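Long-range contact in LacI family transcription regulator (Bifidobacterium animalis subsp. lactis, PDB 4O5A), which probably regulates transcription by binding operator DNA, its periplasmic-binding-protein-like core presumably sensing a small effector, as in other LacI family regulators: residues A[87-101]-A[302-316]. Numbering follows the deposited sequence.
Sequences YIMRLISGLGSALEE and RNILESGRLAAQLML. With SO4 (sulfate ion), chain E.
Gly94 and Gly308 let helix 88-99 and helix 304-316 touch backbone to backbone: their CA atoms lie 4.2 Å apart, and the axes approach to 6.4 Å at a crossing angle of -45°. A CB on either glycine would clash with the opposite main chain; instead Gly94 CA makes a CA-H...O contact to Leu305 O (3.3 Å), and Leu95 CA another to Gly308 O. Beyond the crossing, small Ala98 and Ala312 keep the helices close, their CB atoms 3.7 Å apart, while Leu95 is a knob among Gly308, Ala311, Ala312 and Met315. At the other end, Ile304 sets CD1 against the edge of the Tyr87 ring.

Arg309, extended with CG anti to its N (chi1 -175°), runs beside helix 88-99 toward Glu101. Its NH1 and NH2 grip Glu101 OE2 end-on (2.8 and 2.7 Å), NH1 also donates to Ser97 OG, and NE and NH2 bind a sulfate probably from the crystallisation liquor. A leucine here would probably leave the Glu101 carboxylate without its countercharge and Ser97 OG without this donor.

The pair packs against the parallel sheet, with Leu91 on Leu159 of strand 156-160 and Met315 on Ile71 of strand 70-76, while Ser97 meets Met112 of the second subunit.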
ATOM      1  N   TYR A  87       3.500   2.952   2.362  1.00 36.92           N
ATOM      2  CA  TYR A  87       4.250   4.157   2.669  1.00 45.96           C
ATOM      3  C   TYR A  87       4.442   5.038   1.442  1.00 36.16           C
ATOM      4  O   TYR A  87       4.132   6.235   1.453  1.00 32.12           O
ATOM      5  CB  TYR A  87       5.620   3.795   3.240  1.00 53.98           C
ATOM      6  CG  TYR A  87       6.567   4.975   3.280  1.00 61.21           C
ATOM      7  CD1 TYR A  87       6.443   5.947   4.256  1.00 62.66           C
ATOM      8  CD2 TYR A  87       7.581   5.121   2.338  1.00 64.10           C
ATOM      9  CE1 TYR A  87       7.295   7.032   4.298  1.00 68.19           C
ATOM     10  CE2 TYR A  87       8.442   6.208   2.375  1.00 65.45           C
ATOM     11  CZ  TYR A  87       8.294   7.158   3.360  1.00 67.14           C
ATOM     12  OH  TYR A  87       9.143   8.240   3.410  1.00 67.27           O
ATOM     13  N   ILE A  88       5.009   4.449   0.396  1.00 34.27           N
ATOM     14  CA  ILE A  88       5.325   5.197  -0.812  1.00 28.70           C
ATOM     15  C   ILE A  88       4.068   5.814  -1.411  1.00 20.57           C
ATOM     16  O   ILE A  88       4.119   6.946  -1.896  1.00 22.77           O
ATOM     17  CB  ILE A  88       6.041   4.318  -1.866  1.00 32.14           C
ATOM     18  CG1 ILE A  88       7.419   3.895  -1.356  1.00 45.56           C
ATOM     19  CG2 ILE A  88       6.221   5.074  -3.173  1.00 30.71           C
ATOM     20  CD1 ILE A  88       8.410   5.043  -1.259  1.00 45.81           C
HETATM   21  N   MSE A  89       2.943   5.095  -1.363  1.00 21.26           N
HETATM   22  CA  MSE A  89       1.718   5.664  -1.943  1.00 29.36           C
HETATM   23  C   MSE A  89       1.319   6.934  -1.203  1.00 22.82           C
HETATM   24  O   MSE A  89       0.941   7.923  -1.813  1.00 22.03           O
HETATM   25  CB  MSE A  89       0.554   4.665  -1.944  1.00 31.43           C
HETATM   26  CG  MSE A  89       0.392   3.874  -3.225  1.00 42.46           C
HETATM   27 SE   MSE A  89       0.850   4.812  -4.876  0.64 75.43          SE
HETATM   28  CE  MSE A  89      -0.802   5.844  -5.063  1.00 70.42           C
ATOM     29  N   ARG A  90       1.427   6.917   0.116  1.00 21.66           N
ATOM     30  CA  ARG A  90       1.071   8.105   0.888  1.00 21.99           C
ATOM     31  C   ARG A  90       2.033   9.233   0.614  1.00 21.36           C
ATOM     32  O   ARG A  90       1.628  10.394   0.543  1.00 23.44           O
ATOM     33  CB  ARG A  90       1.063   7.810   2.382  1.00 25.87           C
ATOM     34  CG  ARG A  90      -0.117   7.019   2.864  1.00 30.25           C
ATOM     35  CD  ARG A  90       0.050   6.707   4.334  1.00 38.14           C
ATOM     36  NE  ARG A  90      -0.469   5.385   4.639  1.00 39.35           N
ATOM     37  CZ  ARG A  90      -0.195   4.697   5.743  1.00 43.59           C
ATOM     38  NH1 ARG A  90       0.607   5.197   6.671  1.00 45.07           N
ATOM     39  NH2 ARG A  90      -0.728   3.500   5.912  1.00 47.18           N
ATOM     40  N   LEU A  91       3.315   8.908   0.476  1.00 20.23           N
ATOM     41  CA  LEU A  91       4.306   9.929   0.146  1.00 20.35           C
ATOM     42  C   LEU A  91       3.981  10.578  -1.188  1.00 24.53           C
ATOM     43  O   LEU A  91       4.051  11.806  -1.336  1.00 22.99           O
ATOM     44  CB  LEU A  91       5.710   9.320   0.094  1.00 22.87           C
ATOM     45  CG  LEU A  91       6.825  10.366   0.120  1.00 28.93           C
ATOM     46  CD1 LEU A  91       6.915  10.980   1.517  1.00 24.35           C
ATOM     47  CD2 LEU A  91       8.156   9.764  -0.303  1.00 29.40           C
ATOM     48  N   ILE A  92       3.632   9.753  -2.167  1.00 21.74           N
ATOM     49  CA  ILE A  92       3.330  10.267  -3.497  1.00 21.36           C
ATOM     50  C   ILE A  92       2.078  11.156  -3.493  1.00 21.89           C
ATOM     51  O   ILE A  92       2.037  12.167  -4.210  1.00 23.12           O
ATOM     52  CB  ILE A  92       3.228   9.116  -4.529  1.00 23.74           C
ATOM     53  CG1 ILE A  92       4.630   8.565  -4.800  1.00 25.88           C
ATOM     54  CG2 ILE A  92       2.613   9.590  -5.833  1.00 26.31           C
ATOM     55  CD1 ILE A  92       4.643   7.364  -5.714  1.00 25.30           C
ATOM     56  N   SER A  93       1.070  10.790  -2.706  1.00 20.15           N
ATOM     57  CA  SER A  93      -0.105  11.650  -2.517  1.00 25.57           C
ATOM     58  C   SER A  93       0.261  13.021  -1.928  1.00 22.95           C
ATOM     59  O   SER A  93      -0.231  14.052  -2.389  1.00 24.52           O
ATOM     60  CB  SER A  93      -1.150  10.981  -1.628  1.00 30.51           C
ATOM     61  OG  SER A  93      -1.804   9.945  -2.325  1.00 35.06           O
ATOM     62  N   GLY A  94       1.102  13.025  -0.899  1.00 21.43           N
ATOM     63  CA  GLY A  94       1.558  14.270  -0.306  1.00 20.01           C
ATOM     64  C   GLY A  94       2.380  15.091  -1.285  1.00 22.00           C
ATOM     65  O   GLY A  94       2.182  16.312  -1.410  1.00 23.07           O
ATOM     66  N   LEU A  95       3.321  14.447  -1.972  1.00 19.36           N
ATOM     67  CA  LEU A  95       4.114  15.147  -2.981  1.00 17.80           C
ATOM     68  C   LEU A  95       3.194  15.809  -4.000  1.00 22.83           C
ATOM     69  O   LEU A  95       3.315  17.003  -4.275  1.00 19.38           O
ATOM     70  CB  LEU A  95       5.046  14.175  -3.727  1.00 22.43           C
ATOM     71  CG  LEU A  95       6.332  13.704  -3.046  1.00 24.47           C
ATOM     72  CD1 LEU A  95       6.822  12.419  -3.709  1.00 26.80           C
ATOM     73  CD2 LEU A  95       7.423  14.772  -3.126  1.00 19.66           C
ATOM     74  N   GLY A  96       2.264  15.031  -4.543  1.00 23.46           N
ATOM     75  CA  GLY A  96       1.332  15.540  -5.531  1.00 21.00           C
ATOM     76  C   GLY A  96       0.492  16.708  -5.052  1.00 25.43           C
ATOM     77  O   GLY A  96       0.181  17.599  -5.841  1.00 26.04           O
ATOM     78  N   SER A  97       0.143  16.736  -3.765  1.00 22.04           N
ATOM     79  CA  SER A  97      -0.704  17.808  -3.249  1.00 23.17           C
ATOM     80  C   SER A  97       0.018  19.137  -3.364  1.00 28.59           C
ATOM     81  O   SER A  97      -0.614  20.179  -3.511  1.00 31.06           O
ATOM     82  CB  SER A  97      -1.164  17.545  -1.806  1.00 22.43           C
ATOM     83  OG  SER A  97      -0.169  17.841  -0.839  1.00 29.05           O
ATOM     84  N   ALA A  98       1.348  19.101  -3.320  1.00 22.98           N
ATOM     85  CA  ALA A  98       2.121  20.332  -3.452  1.00 22.06           C
ATOM     86  C   ALA A  98       2.556  20.605  -4.891  1.00 21.42           C
ATOM     87  O   ALA A  98       2.539  21.760  -5.336  1.00 22.27           O
ATOM     88  CB  ALA A  98       3.323  20.337  -2.508  1.00 24.58           C
ATOM     89  N   LEU A  99       2.943  19.560  -5.616  1.00 22.62           N
ATOM     90  CA  LEU A  99       3.366  19.730  -7.009  1.00 20.60           C
ATOM     91  C   LEU A  99       2.224  20.253  -7.876  1.00 17.89           C
ATOM     92  O   LEU A  99       2.457  21.040  -8.791  1.00 22.56           O
ATOM     93  CB  LEU A  99       3.928  18.426  -7.587  1.00 22.96           C
ATOM     94  CG  LEU A  99       5.160  17.888  -6.863  1.00 19.53           C
ATOM     95  CD1 LEU A  99       5.520  16.521  -7.426  1.00 20.99           C
ATOM     96  CD2 LEU A  99       6.339  18.875  -6.981  1.00 22.68           C
ATOM     97  N   GLU A 100       0.988  19.846  -7.567  1.00 20.71           N
ATOM     98  CA  GLU A 100      -0.167  20.294  -8.357  1.00 22.06           C
ATOM     99  C   GLU A 100      -0.395  21.791  -8.255  1.00 23.29           C
ATOM    100  O   GLU A 100      -0.897  22.407  -9.199  1.00 23.53           O
ATOM    101  CB  GLU A 100      -1.445  19.567  -7.942  1.00 25.55           C
ATOM    102  CG  GLU A 100      -1.518  18.130  -8.429  1.00 26.69           C
ATOM    103  CD  GLU A 100      -1.623  18.029  -9.937  1.00 34.28           C
ATOM    104  OE1 GLU A 100      -2.303  18.885 -10.550  1.00 33.42           O
ATOM    105  OE2 GLU A 100      -1.029  17.083 -10.514  1.00 29.31           O
ATOM    106  N   GLU A 101      -0.034  22.366  -7.111  1.00 22.17           N
ATOM    107  CA  GLU A 101      -0.159  23.813  -6.912  1.00 20.60           C
ATOM    108  C   GLU A 101       0.671  24.607  -7.916  1.00 20.43           C
ATOM    109  O   GLU A 101       0.363  25.769  -8.187  1.00 24.39           O
ATOM    110  CB  GLU A 101       0.249  24.201  -5.477  1.00 21.70           C
ATOM    111  CG  GLU A 101      -0.661  23.641  -4.403  1.00 27.31           C
ATOM    112  CD  GLU A 101      -0.260  24.065  -2.999  1.00 34.30           C
ATOM    113  OE1 GLU A 101      -0.046  25.272  -2.765  1.00 49.85           O
ATOM    114  OE2 GLU A 101      -0.170  23.187  -2.118  1.00 44.82           O
ATOM    115  N   ARG A 302       3.843   7.955  11.580  1.00 22.97           N
ATOM    116  CA  ARG A 302       4.539   9.070  10.928  1.00 30.55           C
ATOM    117  C   ARG A 302       3.546   9.795  10.039  1.00 25.83           C
ATOM    118  O   ARG A 302       2.663   9.176   9.442  1.00 24.29           O
ATOM    119  CB  ARG A 302       5.716   8.573  10.080  1.00 33.11           C
ATOM    120  CG  ARG A 302       7.048   8.511  10.816  1.00 51.56           C
ATOM    121  CD  ARG A 302       8.180   7.990   9.915  1.00 59.85           C
ATOM    122  NE  ARG A 302       8.438   8.847   8.756  1.00 63.70           N
ATOM    123  CZ  ARG A 302       8.375   8.433   7.494  1.00 67.60           C
ATOM    124  NH1 ARG A 302       8.068   7.171   7.226  1.00 70.42           N
ATOM    125  NH2 ARG A 302       8.620   9.279   6.500  1.00 65.88           N
ATOM    126  N   ASN A 303       3.679  11.110   9.955  1.00 29.54           N
ATOM    127  CA  ASN A 303       2.786  11.887   9.121  1.00 30.88           C
ATOM    128  C   ASN A 303       3.349  11.908   7.703  1.00 27.81           C
ATOM    129  O   ASN A 303       3.962  12.892   7.286  1.00 24.98           O
ATOM    130  CB  ASN A 303       2.645  13.306   9.671  1.00 31.52           C
ATOM    131  CG  ASN A 303       1.547  14.096   8.986  1.00 34.80           C
ATOM    132  OD1 ASN A 303       1.052  13.715   7.915  1.00 30.77           O
ATOM    133  ND2 ASN A 303       1.171  15.220   9.591  1.00 40.59           N
ATOM    134  N   ILE A 304       3.146  10.808   6.979  1.00 25.02           N
ATOM    135  CA  ILE A 304       3.738  10.635   5.657  1.00 25.18           C
ATOM    136  C   ILE A 304       3.159  11.584   4.618  1.00 26.58           C
ATOM    137  O   ILE A 304       3.879  12.061   3.743  1.00 23.46           O
ATOM    138  CB  ILE A 304       3.543   9.204   5.162  1.00 24.30           C
ATOM    139  CG1 ILE A 304       4.099   8.225   6.197  1.00 32.12           C
ATOM    140  CG2 ILE A 304       4.248   9.013   3.820  1.00 22.42           C
ATOM    141  CD1 ILE A 304       3.585   6.798   6.012  1.00 36.12           C
ATOM    142  N   LEU A 305       1.854  11.834   4.695  1.00 20.92           N
ATOM    143  CA  LEU A 305       1.218  12.791   3.789  0.78 24.53           C
ATOM    144  C   LEU A 305       1.898  14.149   3.875  1.00 28.51           C
ATOM    145  O   LEU A 305       2.359  14.682   2.861  1.00 27.22           O
ATOM    146  CB  LEU A 305      -0.270  12.945   4.100  0.78 30.13           C
ATOM    147  CG  LEU A 305      -1.244  11.921   3.526  0.78 33.08           C
ATOM    148  CD1 LEU A 305      -2.636  12.168   4.094  0.78 35.95           C
ATOM    149  CD2 LEU A 305      -1.258  12.038   2.008  0.78 33.12           C
ATOM    150  N   GLU A 306       1.981  14.702   5.082  1.00 24.42           N
ATOM    151  CA  GLU A 306       2.610  16.002   5.272  1.00 24.53           C
ATOM    152  C   GLU A 306       4.107  15.962   4.952  1.00 20.75           C
ATOM    153  O   GLU A 306       4.675  16.965   4.518  1.00 23.19           O
ATOM    154  CB  GLU A 306       2.357  16.510   6.695  1.00 28.61           C
ATOM    155  CG  GLU A 306       2.820  17.931   6.945  1.00 44.84           C
ATOM    156  CD  GLU A 306       2.283  18.919   5.922  1.00 54.86           C
ATOM    157  OE1 GLU A 306       1.091  18.812   5.545  1.00 46.67           O
ATOM    158  OE2 GLU A 306       3.060  19.807   5.499  1.00 52.42           O
ATOM    159  N   SER A 307       4.746  14.811   5.161  1.00 21.00           N
ATOM    160  CA  SER A 307       6.167  14.680   4.819  1.00 24.12           C
ATOM    161  C   SER A 307       6.344  14.842   3.316  1.00 22.70           C
ATOM    162  O   SER A 307       7.257  15.534   2.839  1.00 21.45           O
ATOM    163  CB  SER A 307       6.712  13.317   5.255  1.00 25.99           C
ATOM    164  OG  SER A 307       6.990  13.320   6.644  1.00 30.85           O
ATOM    165  N   GLY A 308       5.450  14.209   2.576  1.00 20.36           N
ATOM    166  CA  GLY A 308       5.488  14.266   1.128  1.00 21.48           C
ATOM    167  C   GLY A 308       5.273  15.680   0.667  1.00 24.03           C
ATOM    168  O   GLY A 308       5.948  16.150  -0.238  1.00 20.42           O
ATOM    169  N   ARG A 309       4.319  16.363   1.288  1.00 17.98           N
ATOM    170  CA  ARG A 309       3.999  17.728   0.910  1.00 21.64           C
ATOM    171  C   ARG A 309       5.192  18.643   1.178  1.00 20.32           C
ATOM    172  O   ARG A 309       5.560  19.461   0.340  1.00 23.79           O
ATOM    173  CB  ARG A 309       2.761  18.185   1.678  1.00 20.52           C
ATOM    174  CG  ARG A 309       2.260  19.535   1.285  1.00 29.51           C
ATOM    175  CD  ARG A 309       0.893  19.794   1.905  1.00 31.35           C
ATOM    176  NE  ARG A 309       0.547  21.193   1.748  1.00 34.38           N
ATOM    177  CZ  ARG A 309       0.114  21.732   0.617  1.00 34.68           C
ATOM    178  NH1 ARG A 309      -0.034  20.985  -0.468  1.00 34.61           N
ATOM    179  NH2 ARG A 309      -0.161  23.024   0.575  1.00 33.42           N
ATOM    180  N   LEU A 310       5.813  18.489   2.345  1.00 20.60           N
ATOM    181  CA  LEU A 310       6.970  19.296   2.683  1.00 20.10           C
ATOM    182  C   LEU A 310       8.131  19.025   1.727  1.00 21.35           C
ATOM    183  O   LEU A 310       8.843  19.946   1.338  1.00 24.17           O
ATOM    184  CB  LEU A 310       7.396  19.019   4.123  1.00 23.44           C
ATOM    185  CG  LEU A 310       8.335  20.049   4.730  1.00 37.42           C
ATOM    186  CD1 LEU A 310       7.819  21.468   4.474  1.00 32.87           C
ATOM    187  CD2 LEU A 310       8.458  19.785   6.216  1.00 44.13           C
ATOM    188  N   ALA A 311       8.306  17.762   1.341  1.00 21.83           N
ATOM    189  CA  ALA A 311       9.402  17.383   0.445  1.00 23.85           C
ATOM    190  C   ALA A 311       9.271  18.082  -0.906  1.00 24.75           C
ATOM    191  O   ALA A 311      10.250  18.586  -1.455  1.00 19.79           O
ATOM    192  CB  ALA A 311       9.445  15.877   0.253  1.00 20.54           C
ATOM    193  N   ALA A 312       8.056  18.101  -1.437  1.00 21.37           N
ATOM    194  CA  ALA A 312       7.804  18.769  -2.708  1.00 23.07           C
ATOM    195  C   ALA A 312       8.042  20.271  -2.585  1.00 24.11           C
ATOM    196  O   ALA A 312       8.676  20.895  -3.449  1.00 22.03           O
ATOM    197  CB  ALA A 312       6.392  18.472  -3.176  1.00 19.70           C
ATOM    198  N   GLN A 313       7.561  20.865  -1.500  1.00 21.02           N
ATOM    199  CA  GLN A 313       7.759  22.296  -1.300  1.00 21.80           C
ATOM    200  C   GLN A 313       9.238  22.635  -1.226  1.00 23.90           C
ATOM    201  O   GLN A 313       9.676  23.648  -1.762  1.00 22.96           O
ATOM    202  CB  GLN A 313       7.028  22.779  -0.041  1.00 25.68           C
ATOM    203  CG  GLN A 313       5.518  22.657  -0.155  1.00 28.04           C
ATOM    204  CD  GLN A 313       4.797  22.955   1.141  1.00 31.61           C
ATOM    205  OE1 GLN A 313       5.266  22.594   2.220  1.00 27.86           O
ATOM    206  NE2 GLN A 313       3.647  23.616   1.041  1.00 31.49           N
ATOM    207  N   LEU A 314      10.010  21.780  -0.563  1.00 22.58           N
ATOM    208  CA  LEU A 314      11.436  22.046  -0.393  1.00 22.40           C
ATOM    209  C   LEU A 314      12.179  21.932  -1.722  1.00 22.10           C
ATOM    210  O   LEU A 314      13.075  22.726  -2.014  1.00 24.41           O
ATOM    211  CB  LEU A 314      12.044  21.083   0.633  1.00 23.42           C
ATOM    212  CG  LEU A 314      11.592  21.324   2.071  1.00 29.76           C
ATOM    213  CD1 LEU A 314      12.176  20.258   2.994  1.00 32.57           C
ATOM    214  CD2 LEU A 314      11.984  22.723   2.544  1.00 34.19           C
HETATM  215  N   MSE A 315      11.807  20.952  -2.533  1.00 21.70           N
HETATM  216  CA  MSE A 315      12.469  20.795  -3.818  1.00 22.07           C
HETATM  217  C   MSE A 315      12.120  21.957  -4.722  1.00 24.86           C
HETATM  218  O   MSE A 315      12.965  22.425  -5.465  1.00 23.68           O
HETATM  219  CB  MSE A 315      12.122  19.459  -4.481  1.00 20.98           C
HETATM  220  CG  MSE A 315      12.810  18.282  -3.806  1.00 19.86           C
HETATM  221 SE   MSE A 315      12.438  16.595  -4.683  0.54 22.42          SE
HETATM  222  CE  MSE A 315      10.570  16.397  -4.231  1.00 21.11           C
ATOM    223  N   LEU A 316      10.880  22.432  -4.652  1.00 21.37           N
ATOM    224  CA  LEU A 316      10.487  23.607  -5.436  1.00 23.04           C
ATOM    225  C   LEU A 316      11.270  24.857  -5.034  1.00 23.42           C
ATOM    226  O   LEU A 316      11.615  25.684  -5.878  1.00 24.33           O
ATOM    227  CB  LEU A 316       8.984  23.849  -5.309  1.00 23.80           C
ATOM    228  CG  LEU A 316       8.182  22.847  -6.136  1.00 27.56           C
ATOM    229  CD1 LEU A 316       6.700  22.856  -5.752  1.00 35.71           C
ATOM    230  CD2 LEU A 316       8.360  23.153  -7.613  1.00 28.06           C
TER
HETATM  231  S   SO4 E 404       1.187  24.128   4.044  0.68 64.24           S
HETATM  232  O1  SO4 E 404       0.977  24.531   5.428  0.68 69.79           O
HETATM  233  O2  SO4 E 404       2.235  24.951   3.448  0.68 63.66           O
HETATM  234  O3  SO4 E 404       1.547  22.714   3.999  0.68 63.45           O
HETATM  235  O4  SO4 E 404      -0.050  24.330   3.302  0.68 69.89           O